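Long-range contacts in 2-oxo-1,2-dihydroquinoline 8-monooxygenase, oxygenase component (Pseudomonas putida, PDB 1Z02), which probably hydroxylates 2-oxo-1,2-dihydroquinoline at carbon 8, using a Rieske [2Fe-2S] centre and a mononuclear iron as the oxygenase component of a two-part monooxygenase: residues Trp38-His43 against Asn405-Pro411; Trp44-Leu48 against Ile61-Gly65; Val69-Asn74 against Cys97-Ile103; Val136-Pro140 against Phe151-Asp155. One frame throughout, in Å; residues are numbered along the deposited sequence.

Interaction 1: Trp38-His43 against Asn405-Pro411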
loop_
_atom_site.group_PDB
_atom_site.type_symbol
_atom_site.label_atom_id
_atom_site.label_comp_id
_atom_site.label_asym_id
_atom_site.label_seq_id
_atom_site.Cartn_x
_atom_site.Cartn_y
_atom_site.Cartn_z
ATOM N N TRP A 38 10.528 -11.308 -12.528
ATOM C CA TRP A 38 11.418 -10.150 -12.432
ATOM C C TRP A 38 12.176 -9.860 -13.718
ATOM O O TRP A 38 12.911 -8.878 -13.807
ATOM C CB TRP A 38 12.404 -10.334 -11.278
ATOM C CG TRP A 38 11.761 -10.179 -9.941
ATOM C CD1 TRP A 38 11.043 -11.116 -9.255
ATOM C CD2 TRP A 38 11.745 -8.994 -9.141
ATOM N NE1 TRP A 38 10.583 -10.589 -8.074
ATOM C CE2 TRP A 38 11.000 -9.288 -7.977
ATOM C CE3 TRP A 38 12.289 -7.713 -9.292
ATOM C CZ2 TRP A 38 10.785 -8.343 -6.969
ATOM C CZ3 TRP A 38 12.072 -6.773 -8.289
ATOM C CH2 TRP A 38 11.329 -7.095 -7.143
ATOM N N GLY A 39 11.989 -10.723 -14.712
ATOM C CA GLY A 39 12.643 -10.539 -15.998
ATOM C C GLY A 39 13.840 -11.436 -16.276
ATOM O O GLY A 39 14.355 -12.117 -15.383
ATOM N N PHE A 40 14.276 -11.435 -17.534
ATOM C CA PHE A 40 15.432 -12.223 -17.957
ATOM C C PHE A 40 16.651 -11.323 -17.807
ATOM O O PHE A 40 16.712 -10.243 -18.398
ATOM C CB PHE A 40 15.266 -12.672 -19.414
ATOM C CG PHE A 40 14.201 -13.724 -19.609
ATOM C CD1 PHE A 40 13.188 -13.545 -20.541
ATOM C CD2 PHE A 40 14.213 -14.900 -18.857
ATOM C CE1 PHE A 40 12.209 -14.513 -20.728
ATOM C CE2 PHE A 40 13.229 -15.878 -19.043
ATOM C CZ PHE A 40 12.227 -15.681 -19.977
ATOM N N ILE A 41 17.614 -11.754 -16.999
ATOM C CA ILE A 41 18.803 -10.953 -16.773
ATOM C C ILE A 41 19.917 -11.397 -17.716
ATOM O O ILE A 41 19.837 -12.472 -18.311
ATOM C CB ILE A 41 19.241 -11.056 -15.289
ATOM C CG1 ILE A 41 20.165 -9.888 -14.936
ATOM C CG2 ILE A 41 19.904 -12.396 -15.026
ATOM C CD1 ILE A 41 20.412 -9.738 -13.451
ATOM N N ASN A 42 20.947 -10.566 -17.847
ATOM C CA ASN A 42 22.069 -10.826 -18.738
ATOM C C ASN A 42 21.593 -10.631 -20.174
ATOM O O ASN A 42 21.845 -11.470 -21.043
ATOM C CB ASN A 42 22.603 -12.250 -18.547
ATOM C CG ASN A 42 23.176 -12.471 -17.164
ATOM O OD1 ASN A 42 23.169 -13.584 -16.648
ATOM N ND2 ASN A 42 23.688 -11.411 -16.562
ATOM N N HIS A 43 20.896 -9.517 -20.402
ATOM C CA HIS A 43 20.366 -9.148 -21.714
ATOM C C HIS A 43 20.472 -7.637 -21.904
ATOM O O HIS A 43 20.623 -6.897 -20.929
ATOM C CB HIS A 43 18.891 -9.561 -21.848
ATOM C CG HIS A 43 18.689 -10.989 -22.253
ATOM N ND1 HIS A 43 18.513 -12.010 -21.342
ATOM C CD2 HIS A 43 18.615 -11.565 -23.476
ATOM C CE1 HIS A 43 18.338 -13.149 -21.986
ATOM N NE2 HIS A 43 18.395 -12.907 -23.284
ATOM N N ASN A 405 16.895 -17.817 -22.821
ATOM C CA ASN A 405 17.194 -16.651 -21.997
ATOM C C ASN A 405 18.565 -16.871 -21.372
ATOM O O ASN A 405 18.981 -18.019 -21.204
ATOM C CB ASN A 405 16.114 -16.465 -20.926
ATOM C CG ASN A 405 16.179 -17.504 -19.833
ATOM O OD1 ASN A 405 17.018 -17.424 -18.941
ATOM N ND2 ASN A 405 15.287 -18.487 -19.891
ATOM N N ARG A 406 19.282 -15.790 -21.058
ATOM C CA ARG A 406 20.615 -15.917 -20.472
ATOM C C ARG A 406 20.582 -15.893 -18.957
ATOM O O ARG A 406 21.626 -15.821 -18.320
ATOM C CB ARG A 406 21.550 -14.799 -20.961
ATOM C CG ARG A 406 21.716 -14.723 -22.460
ATOM C CD ARG A 406 23.006 -14.016 -22.856
ATOM N NE ARG A 406 23.004 -13.713 -24.287
ATOM C CZ ARG A 406 22.382 -12.670 -24.827
ATOM N NH1 ARG A 406 22.421 -12.488 -26.139
ATOM N NH2 ARG A 406 21.753 -11.790 -24.051
ATOM N N GLY A 407 19.389 -15.943 -18.374
ATOM C CA GLY A 407 19.294 -15.924 -16.927
ATOM C C GLY A 407 17.968 -15.394 -16.424
ATOM O O GLY A 407 17.312 -14.593 -17.086
ATOM N N ILE A 408 17.571 -15.856 -15.245
ATOM C CA ILE A 408 16.326 -15.429 -14.632
ATOM C C ILE A 408 16.693 -14.527 -13.460
ATOM O O ILE A 408 17.370 -14.949 -12.527
ATOM C CB ILE A 408 15.522 -16.650 -14.139
ATOM C CG1 ILE A 408 15.098 -17.493 -15.347
ATOM C CG2 ILE A 408 14.303 -16.204 -13.339
ATOM C CD1 ILE A 408 14.419 -18.786 -14.983
ATOM N N ALA A 409 16.257 -13.275 -13.528
ATOM C CA ALA A 409 16.553 -12.309 -12.483
ATOM C C ALA A 409 15.973 -12.727 -11.133
ATOM O O ALA A 409 14.872 -13.266 -11.044
ATOM C CB ALA A 409 16.033 -10.933 -12.890
ATOM N N LYS A 410 16.736 -12.496 -10.079
ATOM C CA LYS A 410 16.273 -12.829 -8.752
ATOM C C LYS A 410 15.545 -11.625 -8.184
ATOM O O LYS A 410 15.777 -10.490 -8.610
ATOM C CB LYS A 410 17.452 -13.191 -7.867
ATOM C CG LYS A 410 18.035 -14.551 -8.188
ATOM C CD LYS A 410 19.333 -14.721 -7.472
ATOM C CE LYS A 410 20.135 -15.868 -8.021
ATOM N NZ LYS A 410 21.536 -15.683 -7.566
ATOM N N PRO A 411 14.648 -11.854 -7.213
ATOM C CA PRO A 411 13.915 -10.738 -6.619
ATOM C C PRO A 411 14.885 -9.729 -6.023
ATOM O O PRO A 411 15.961 -10.099 -5.543
ATOM C CB PRO A 411 13.067 -11.417 -5.546
ATOM C CG PRO A 411 12.858 -12.805 -6.097
ATOM C CD PRO A 411 14.209 -13.142 -6.644
HETATM O O HOH W 1 12.716 -13.321 -12.655
#
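The indole of Trp38 has Pro411 over one face: Pro411 CA sits 3.6 Å from the centroid of the five-membered ring and 12° off its normal, a CH-pi contact. Farther along, Asn405 CB stands 3.6 Å from the centroid of the Phe40 ring, and the amide of Asn405 is turned to within 11° of that ring's plane; its ND2 bonds to Ala401 O. The backbones form a single beta bridge, Phe40 with Ile408. Ala409 N gives a hydrogen bond of 2.9 Å to Gly39 O, and Ile41 N one of 2.9 Å to Gly407 O, from above the carbonyl plane. The Ala409 methyl touches Trp38 CB and Ile41 CB, CB to CB 4.0 Å each, while a water donates to Ala409 O and weakly accepts from Trp38 N. Arg406, extended from CG to NE, lays NH2 over one face of the His43 imidazole, the planes 42° apart, and its CG makes an off-centre CH-pi contact. NH2 also donates to Asn42 O at 3.0 Å, on a lone pair in the carbonyl plane, and forms a salt bridge with Asp168. One nitrogen thus held by carbonyl and carboxylate would probably fix the guanidinium beside the residues leading into strand 43-49.

Interaction 2: Trp44-Leu48 against Ile61-Gly65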
loop_
_atom_site.group_PDB
_atom_site.type_symbol
_atom_site.label_atom_id
_atom_site.label_comp_id
_atom_site.label_asym_id
_atom_site.label_seq_id
_atom_site.Cartn_x
_atom_site.Cartn_y
_atom_site.Cartn_z
ATOM N N TRP A 44 20.405 -7.186 -23.157
ATOM C CA TRP A 44 20.475 -5.757 -23.457
ATOM C C TRP A 44 19.072 -5.163 -23.378
ATOM O O TRP A 44 18.104 -5.780 -23.823
ATOM C CB TRP A 44 21.040 -5.495 -24.870
ATOM C CG TRP A 44 22.518 -5.737 -25.030
ATOM C CD1 TRP A 44 23.127 -6.895 -25.421
ATOM C CD2 TRP A 44 23.571 -4.787 -24.810
ATOM N NE1 TRP A 44 24.496 -6.726 -25.455
ATOM C CE2 TRP A 44 24.794 -5.444 -25.083
ATOM C CE3 TRP A 44 23.602 -3.446 -24.403
ATOM C CZ2 TRP A 44 26.032 -4.801 -24.969
ATOM C CZ3 TRP A 44 24.834 -2.807 -24.290
ATOM C CH2 TRP A 44 26.031 -3.489 -24.568
ATOM N N TYR A 45 18.970 -3.966 -22.809
ATOM C CA TYR A 45 17.690 -3.266 -22.690
ATOM C C TYR A 45 17.908 -1.783 -22.941
ATOM O O TYR A 45 19.001 -1.268 -22.717
ATOM C CB TYR A 45 17.102 -3.390 -21.278
ATOM C CG TYR A 45 16.598 -4.754 -20.890
ATOM C CD1 TYR A 45 17.401 -5.634 -20.171
ATOM C CD2 TYR A 45 15.307 -5.163 -21.234
ATOM C CE1 TYR A 45 16.933 -6.888 -19.799
ATOM C CE2 TYR A 45 14.828 -6.417 -20.870
ATOM C CZ TYR A 45 15.648 -7.277 -20.151
ATOM O OH TYR A 45 15.196 -8.527 -19.790
ATOM N N PRO A 46 16.872 -1.079 -23.417
ATOM C CA PRO A 46 17.011 0.358 -23.657
ATOM C C PRO A 46 16.916 1.003 -22.266
ATOM O O PRO A 46 16.049 0.637 -21.463
ATOM C CB PRO A 46 15.811 0.668 -24.553
ATOM C CG PRO A 46 14.779 -0.305 -24.082
ATOM C CD PRO A 46 15.580 -1.577 -23.932
ATOM N N ALA A 47 17.822 1.924 -21.961
ATOM C CA ALA A 47 17.815 2.577 -20.656
ATOM C C ALA A 47 17.224 3.980 -20.697
ATOM O O ALA A 47 16.366 4.338 -19.878
ATOM C CB ALA A 47 19.243 2.635 -20.090
ATOM N N LEU A 48 17.695 4.782 -21.645
ATOM C CA LEU A 48 17.235 6.161 -21.776
ATOM C C LEU A 48 17.468 6.641 -23.194
ATOM O O LEU A 48 18.285 6.074 -23.911
ATOM C CB LEU A 48 18.034 7.076 -20.832
ATOM C CG LEU A 48 17.926 6.917 -19.315
ATOM C CD1 LEU A 48 19.052 7.678 -18.642
ATOM C CD2 LEU A 48 16.576 7.419 -18.843
ATOM N N ILE A 61 17.937 4.655 -12.792
ATOM C CA ILE A 61 16.802 3.876 -13.292
ATOM C C ILE A 61 16.814 2.512 -12.602
ATOM O O ILE A 61 17.637 2.256 -11.714
ATOM C CB ILE A 61 16.894 3.642 -14.828
ATOM C CG1 ILE A 61 18.178 2.881 -15.167
ATOM C CG2 ILE A 61 16.868 4.964 -15.555
ATOM C CD1 ILE A 61 18.381 2.656 -16.657
ATOM N N GLN A 62 15.896 1.642 -12.998
ATOM C CA GLN A 62 15.838 0.297 -12.434
ATOM C C GLN A 62 15.322 -0.660 -13.502
ATOM O O GLN A 62 14.260 -0.436 -14.087
ATOM C CB GLN A 62 14.920 0.245 -11.194
ATOM C CG GLN A 62 15.092 -1.047 -10.394
ATOM C CD GLN A 62 14.235 -1.124 -9.142
ATOM O OE1 GLN A 62 14.485 -1.953 -8.273
ATOM N NE2 GLN A 62 13.217 -0.282 -9.051
ATOM N N ILE A 63 16.092 -1.719 -13.753
ATOM C CA ILE A 63 15.751 -2.729 -14.750
ATOM C C ILE A 63 16.004 -4.123 -14.178
ATOM O O ILE A 63 17.062 -4.381 -13.602
ATOM C CB ILE A 63 16.589 -2.550 -16.044
ATOM C CG1 ILE A 63 16.274 -1.192 -16.687
ATOM C CG2 ILE A 63 16.275 -3.687 -17.022
ATOM C CD1 ILE A 63 17.178 -0.849 -17.862
ATOM N N CYS A 64 15.038 -5.021 -14.343
ATOM C CA CYS A 64 15.137 -6.373 -13.797
ATOM C C CYS A 64 15.426 -6.338 -12.300
ATOM O O CYS A 64 16.135 -7.199 -11.777
ATOM C CB CYS A 64 16.218 -7.188 -14.508
ATOM S SG CYS A 64 15.759 -7.690 -16.206
ATOM N N GLY A 65 14.873 -5.334 -11.623
ATOM C CA GLY A 65 15.075 -5.189 -10.192
ATOM C C GLY A 65 16.433 -4.603 -9.805
ATOM O O GLY A 65 16.679 -4.309 -8.634
#
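With chi1 -70°, Tyr45 carries its ring anti to its own carbonyl carbon, and Ile63 sets CG2 anti to its backbone N, which brings that methyl over a face of the phenol. Ile63 CG2 is 4.2 Å from the centroid of the Tyr45 ring, over the face, a CH-pi contact displaced toward the rim on the CD1 side. Cys64 approaches the far end of the same ring: its SG is 4.6 Å from the centroid and 47° off the normal, an oblique sulfur-aromatic contact. The phenol hydroxyl itself bonds to Phe40 O. Toward the Leu48 end, Ile61 CD1 presses on the methyl of Ala47, CD1 to CB 3.5 Å, and the other branch of Ile61, CG2, lies 4.1 Å from Leu48 CD2. No hydrogen bond crosses between the segments. Their axes run antiparallel at 171° but 8.7 Å apart, so the two strands face each other from different sheets, within the Rieske domain. Ala47 and Leu48 both face Ile148, a classic beta bulge. Strand 43-49 pairs with 147-152 in one sheet and 58-63 with 66-73 in the other; Val152 and Leu70 enter the same interface, and Val319 of strand 313-320 covers both Tyr45 and Ile63.

Interaction 3: Val69-Asn74 against Cys97-Ile103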
loop_
_atom_site.group_PDB
_atom_site.type_symbol
_atom_site.label_atom_id
_atom_site.label_comp_id
_atom_site.label_asym_id
_atom_site.label_seq_id
_atom_site.Cartn_x
_atom_site.Cartn_y
_atom_site.Cartn_z
ATOM N N VAL A 69 22.717 3.509 -12.308
ATOM C CA VAL A 69 22.937 4.937 -12.431
ATOM C C VAL A 69 23.829 5.177 -13.650
ATOM O O VAL A 69 24.810 4.456 -13.870
ATOM C CB VAL A 69 23.599 5.512 -11.157
ATOM C CG1 VAL A 69 24.915 4.797 -10.886
ATOM C CG2 VAL A 69 23.808 7.018 -11.304
ATOM N N LEU A 70 23.466 6.170 -14.456
ATOM C CA LEU A 70 24.233 6.486 -15.661
ATOM C C LEU A 70 24.742 7.920 -15.646
ATOM O O LEU A 70 24.107 8.819 -15.087
ATOM C CB LEU A 70 23.384 6.285 -16.926
ATOM C CG LEU A 70 22.745 4.927 -17.235
ATOM C CD1 LEU A 70 21.455 4.768 -16.463
ATOM C CD2 LEU A 70 22.481 4.835 -18.717
ATOM N N ARG A 71 25.901 8.118 -16.260
ATOM C CA ARG A 71 26.503 9.441 -16.358
ATOM C C ARG A 71 27.231 9.579 -17.683
ATOM O O ARG A 71 27.885 8.639 -18.133
ATOM C CB ARG A 71 27.503 9.692 -15.222
ATOM C CG ARG A 71 28.139 11.086 -15.303
ATOM C CD ARG A 71 29.341 11.247 -14.394
ATOM N NE ARG A 71 29.904 12.592 -14.514
ATOM C CZ ARG A 71 31.130 12.937 -14.119
ATOM N NH1 ARG A 71 31.549 14.185 -14.268
ATOM N NH2 ARG A 71 31.945 12.035 -13.587
ATOM N N ARG A 72 27.106 10.739 -18.319
ATOM C CA ARG A 72 27.800 10.961 -19.583
ATOM C C ARG A 72 29.003 11.855 -19.323
ATOM O O ARG A 72 28.860 12.946 -18.774
ATOM C CB ARG A 72 26.895 11.635 -20.613
ATOM C CG ARG A 72 27.586 11.849 -21.967
ATOM C CD ARG A 72 26.768 12.743 -22.896
ATOM N NE ARG A 72 25.451 12.189 -23.227
ATOM C CZ ARG A 72 25.249 11.173 -24.063
ATOM N NH1 ARG A 72 24.020 10.739 -24.295
ATOM N NH2 ARG A 72 26.273 10.594 -24.678
ATOM N N VAL A 73 30.187 11.382 -19.694
ATOM C CA VAL A 73 31.403 12.159 -19.510
ATOM C C VAL A 73 32.202 12.163 -20.806
ATOM O O VAL A 73 32.545 11.105 -21.333
ATOM C CB VAL A 73 32.278 11.586 -18.392
ATOM C CG1 VAL A 73 33.486 12.488 -18.179
ATOM C CG2 VAL A 73 31.487 11.502 -17.116
ATOM N N ASN A 74 32.499 13.358 -21.308
ATOM C CA ASN A 74 33.238 13.506 -22.558
ATOM C C ASN A 74 32.505 12.789 -23.684
ATOM O O ASN A 74 33.121 12.132 -24.519
ATOM C CB ASN A 74 34.656 12.941 -22.431
ATOM C CG ASN A 74 35.488 13.671 -21.384
ATOM O OD1 ASN A 74 35.467 14.902 -21.297
ATOM N ND2 ASN A 74 36.234 12.912 -20.592
ATOM N N CYS A 97 29.900 14.333 -8.472
ATOM C CA CYS A 97 31.108 13.850 -9.142
ATOM C C CYS A 97 32.234 14.872 -9.037
ATOM O O CYS A 97 32.055 16.048 -9.365
ATOM C CB CYS A 97 30.815 13.559 -10.614
ATOM S SG CYS A 97 29.443 12.401 -10.892
ATOM N N PHE A 98 33.402 14.422 -8.587
ATOM C CA PHE A 98 34.530 15.327 -8.437
ATOM C C PHE A 98 35.522 15.304 -9.591
ATOM O O PHE A 98 36.301 16.246 -9.762
ATOM C CB PHE A 98 35.251 15.054 -7.112
ATOM C CG PHE A 98 34.403 15.326 -5.903
ATOM C CD1 PHE A 98 33.726 14.292 -5.261
ATOM C CD2 PHE A 98 34.252 16.624 -5.425
ATOM C CE1 PHE A 98 32.906 14.548 -4.166
ATOM C CE2 PHE A 98 33.432 16.893 -4.328
ATOM C CZ PHE A 98 32.760 15.850 -3.698
ATOM N N THR A 99 35.499 14.233 -10.380
ATOM C CA THR A 99 36.398 14.113 -11.524
ATOM C C THR A 99 35.648 13.528 -12.713
ATOM O O THR A 99 34.515 13.076 -12.577
ATOM C CB THR A 99 37.623 13.217 -11.205
ATOM O OG1 THR A 99 37.187 11.887 -10.898
ATOM C CG2 THR A 99 38.408 13.786 -10.030
ATOM N N LYS A 100 36.294 13.548 -13.875
ATOM C CA LYS A 100 35.718 13.038 -15.110
ATOM C C LYS A 100 35.626 11.517 -15.169
ATOM O O LYS A 100 34.899 10.973 -15.995
ATOM C CB LYS A 100 36.553 13.513 -16.301
ATOM C CG LYS A 100 36.427 14.991 -16.632
ATOM C CD LYS A 100 35.066 15.303 -17.224
ATOM C CE LYS A 100 35.053 16.691 -17.821
ATOM N NZ LYS A 100 35.500 17.722 -16.844
ATOM N N SER A 101 36.360 10.832 -14.300
ATOM C CA SER A 101 36.363 9.378 -14.310
ATOM C C SER A 101 35.682 8.712 -13.121
ATOM O O SER A 101 35.751 7.493 -12.980
ATOM C CB SER A 101 37.804 8.883 -14.386
ATOM O OG SER A 101 38.498 9.217 -13.193
ATOM N N THR A 102 35.019 9.485 -12.270
ATOM C CA THR A 102 34.383 8.892 -11.101
ATOM C C THR A 102 32.997 9.435 -10.798
ATOM O O THR A 102 32.507 10.348 -11.460
ATOM C CB THR A 102 35.238 9.124 -9.831
ATOM O OG1 THR A 102 35.263 10.530 -9.520
ATOM C CG2 THR A 102 36.659 8.628 -10.050
ATOM N N ILE A 103 32.375 8.834 -9.789
ATOM C CA ILE A 103 31.076 9.255 -9.280
ATOM C C ILE A 103 31.146 8.945 -7.791
ATOM O O ILE A 103 31.598 7.870 -7.395
ATOM C CB ILE A 103 29.870 8.503 -9.930
ATOM C CG1 ILE A 103 28.565 9.113 -9.398
ATOM C CG2 ILE A 103 29.939 7.002 -9.641
ATOM C CD1 ILE A 103 27.314 8.549 -9.966
#
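No backbone pairing joins strand 69-73 to the turn that leads into strand 102-104: the closest CA atoms, those of Val73 and Lys100, are 6.2 Å apart. Arg71 spans the gap. Its CG is anti to the backbone N (chi1 -180°) and the chain stays extended to NE, which carries NH2 into the turn. There NH2 gives a nearly straight hydrogen bond (171°) to Thr99 O at 3.0 Å, the acceptor within 5° of the guanidinium plane. Thr102 O is also near NH2, at 2.8 Å. Cys97 CB lies 3.4 Å above one face and Val73 CG2, from Arg71's own strand, 3.2 Å above the opposite one, both offset toward the rim. Within this Rieske domain the turn precedes Cys105, a [2Fe-2S] cluster ligand; the cluster is about 10 Å from the Ile103 side chain. NH1 of Arg71 forms a salt bridge with Asp56, so the guanidinium is held at both NH1 and NH2, probably stabilising its charge. Thr99 and Thr102 link their hydroxyls, OG1 to OG1 2.7 Å, and both pack on Leu280 of the second subunit. At the other end Val69 CG2 and Ile103 CD1 meet tip to tip at 4.1 Å.

Interaction 4: Val136-Pro140 against Phe151-Asp155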
loop_
_atom_site.group_PDB
_atom_site.type_symbol
_atom_site.label_atom_id
_atom_site.label_comp_id
_atom_site.label_asym_id
_atom_site.label_seq_id
_atom_site.Cartn_x
_atom_site.Cartn_y
_atom_site.Cartn_z
ATOM N N VAL A 136 31.574 -1.437 -7.157
ATOM C CA VAL A 136 30.205 -1.727 -7.575
ATOM C C VAL A 136 30.187 -2.325 -8.971
ATOM O O VAL A 136 31.140 -2.173 -9.739
ATOM C CB VAL A 136 29.317 -0.464 -7.569
ATOM C CG1 VAL A 136 29.141 0.043 -6.147
ATOM C CG2 VAL A 136 29.934 0.616 -8.439
ATOM N N THR A 137 29.100 -3.013 -9.294
ATOM C CA THR A 137 28.961 -3.647 -10.597
ATOM C C THR A 137 28.925 -2.627 -11.739
ATOM O O THR A 137 28.383 -1.524 -11.588
ATOM C CB THR A 137 27.660 -4.487 -10.660
ATOM O OG1 THR A 137 27.612 -5.383 -9.541
ATOM C CG2 THR A 137 27.608 -5.312 -11.956
ATOM N N THR A 138 29.508 -2.992 -12.876
ATOM C CA THR A 138 29.488 -2.129 -14.052
ATOM C C THR A 138 28.556 -2.762 -15.071
ATOM O O THR A 138 28.441 -3.982 -15.139
ATOM C CB THR A 138 30.881 -1.998 -14.731
ATOM O OG1 THR A 138 31.297 -3.277 -15.219
ATOM C CG2 THR A 138 31.917 -1.460 -13.759
ATOM N N TYR A 139 27.889 -1.936 -15.866
ATOM C CA TYR A 139 26.990 -2.447 -16.893
ATOM C C TYR A 139 27.397 -1.897 -18.254
ATOM O O TYR A 139 27.434 -0.683 -18.465
ATOM C CB TYR A 139 25.545 -2.069 -16.569
ATOM C CG TYR A 139 25.111 -2.581 -15.219
ATOM C CD1 TYR A 139 25.165 -1.767 -14.093
ATOM C CD2 TYR A 139 24.735 -3.912 -15.051
ATOM C CE1 TYR A 139 24.861 -2.269 -12.834
ATOM C CE2 TYR A 139 24.433 -4.422 -13.796
ATOM C CZ TYR A 139 24.499 -3.593 -12.694
ATOM O OH TYR A 139 24.204 -4.099 -11.450
ATOM N N PRO A 140 27.720 -2.792 -19.201
ATOM C CA PRO A 140 28.129 -2.361 -20.539
ATOM C C PRO A 140 27.086 -1.469 -21.188
ATOM O O PRO A 140 25.897 -1.763 -21.126
ATOM C CB PRO A 140 28.295 -3.677 -21.294
ATOM C CG PRO A 140 28.701 -4.635 -20.236
ATOM C CD PRO A 140 27.789 -4.260 -19.078
ATOM N N PHE A 151 23.520 -3.295 -20.805
ATOM C CA PHE A 151 23.499 -4.743 -20.647
ATOM C C PHE A 151 23.321 -5.017 -19.153
ATOM O O PHE A 151 24.295 -4.975 -18.383
ATOM C CB PHE A 151 24.817 -5.359 -21.130
ATOM C CG PHE A 151 24.815 -6.861 -21.142
ATOM C CD1 PHE A 151 24.048 -7.562 -22.068
ATOM C CD2 PHE A 151 25.553 -7.579 -20.207
ATOM C CE1 PHE A 151 24.015 -8.955 -22.061
ATOM C CE2 PHE A 151 25.526 -8.979 -20.192
ATOM C CZ PHE A 151 24.753 -9.664 -21.121
ATOM N N VAL A 152 22.080 -5.281 -18.750
ATOM C CA VAL A 152 21.761 -5.552 -17.352
ATOM C C VAL A 152 22.148 -6.991 -17.034
ATOM O O VAL A 152 21.527 -7.939 -17.519
ATOM C CB VAL A 152 20.257 -5.335 -17.082
ATOM C CG1 VAL A 152 19.973 -5.399 -15.572
ATOM C CG2 VAL A 152 19.828 -3.990 -17.654
ATOM N N ARG A 153 23.179 -7.149 -16.208
ATOM C CA ARG A 153 23.690 -8.471 -15.870
ATOM C C ARG A 153 23.823 -8.734 -14.378
ATOM O O ARG A 153 23.778 -7.811 -13.562
ATOM C CB ARG A 153 25.065 -8.654 -16.521
ATOM C CG ARG A 153 26.040 -7.554 -16.133
ATOM C CD ARG A 153 27.466 -7.868 -16.518
ATOM N NE ARG A 153 28.366 -6.760 -16.201
ATOM C CZ ARG A 153 29.665 -6.755 -16.481
ATOM N NH1 ARG A 153 30.413 -5.707 -16.162
ATOM N NH2 ARG A 153 30.219 -7.806 -17.080
ATOM N N GLU A 154 23.993 -10.008 -14.032
ATOM C CA GLU A 154 24.186 -10.402 -12.642
ATOM C C GLU A 154 25.601 -9.963 -12.282
ATOM O O GLU A 154 26.459 -9.826 -13.161
ATOM C CB GLU A 154 24.085 -11.921 -12.486
ATOM C CG GLU A 154 22.882 -12.563 -13.144
ATOM C CD GLU A 154 22.921 -14.073 -13.051
ATOM O OE1 GLU A 154 22.528 -14.623 -12.003
ATOM O OE2 GLU A 154 23.367 -14.710 -14.024
ATOM N N ASP A 155 25.848 -9.772 -10.991
ATOM C CA ASP A 155 27.156 -9.332 -10.505
ATOM C C ASP A 155 28.328 -10.169 -10.999
ATOM O O ASP A 155 29.423 -9.646 -11.225
ATOM C CB ASP A 155 27.169 -9.334 -8.975
ATOM C CG ASP A 155 26.252 -8.283 -8.380
ATOM O OD1 ASP A 155 26.044 -8.310 -7.160
ATOM O OD2 ASP A 155 25.748 -7.422 -9.124
HETATM O O HOH W 2 30.472 -7.160 -9.887
HETATM O O HOH W 3 23.832 -6.916 -11.147
#
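Arg153 lies edge-on to the carbonyl of Thr138, in a side-on grip where strand 147-152 runs out beside the loop that enters strand 141-144. These strands form an antiparallel hairpin in one sheet with strand 43-49. NE and NH1 of Arg153 both donate to the one oxygen, Thr138 O, at 3.0 Å and 2.8 Å, and that oxygen lies within 3° of the guanidinium plane. NE comes nearly in line with the carbonyl, whereas NH1 arrives from above its plane; a weak bond from NH1 to Thr138 OG1 adds to the grip. With CG between the backbone N and the carbonyl carbon (chi1 55°), the extended Arg153 chain runs alongside Thr138. Pro140 CD covers one face of the guanidinium, and NH2 forms a salt bridge with Asp159. The Tyr139 ring instead offers its edge: Phe151 O and Arg153 O lie near its plane. Pro140 O receives a hydrogen bond from Phe151 N, and the Pro140 ring packs against Phe151, CD to CB 3.8 Å. Near the exposed end, Thr137 OG1 donates to Asp155 OD2 from above the carboxylate plane, and the same OD2 has a salt bridge to Lys81. One water accepts from Tyr139 OH at 2.9 Å and donates to Arg153 O at 2.6 Å and to Asp155 OD2 at 2.8 Å.

In the fold
From the N terminus, residues 38-43 open the widest loop, which interaction 1 closes only at 405-411, after 361 intervening residues; the other three contacts fall within it, in series without crossing. Interaction 2 closes first, setting strand 43-49 against strand 58-63. Interaction 3 then joins strand 66-73, the sheet neighbour of 58-63, to the turn before the cluster ligand Cys105. Interaction 4 is the last inner contact to close, around the hairpin 141-144/147-152. Strand 147-152 pairs with 43-49, bringing interactions 2 and 4 together, and the Val152 backbone probably hydrogen-bonds to those of Asn42 and His43. Interaction 1 alone brings in the loop after helix 392-404; the others connect parts of the N-terminal region.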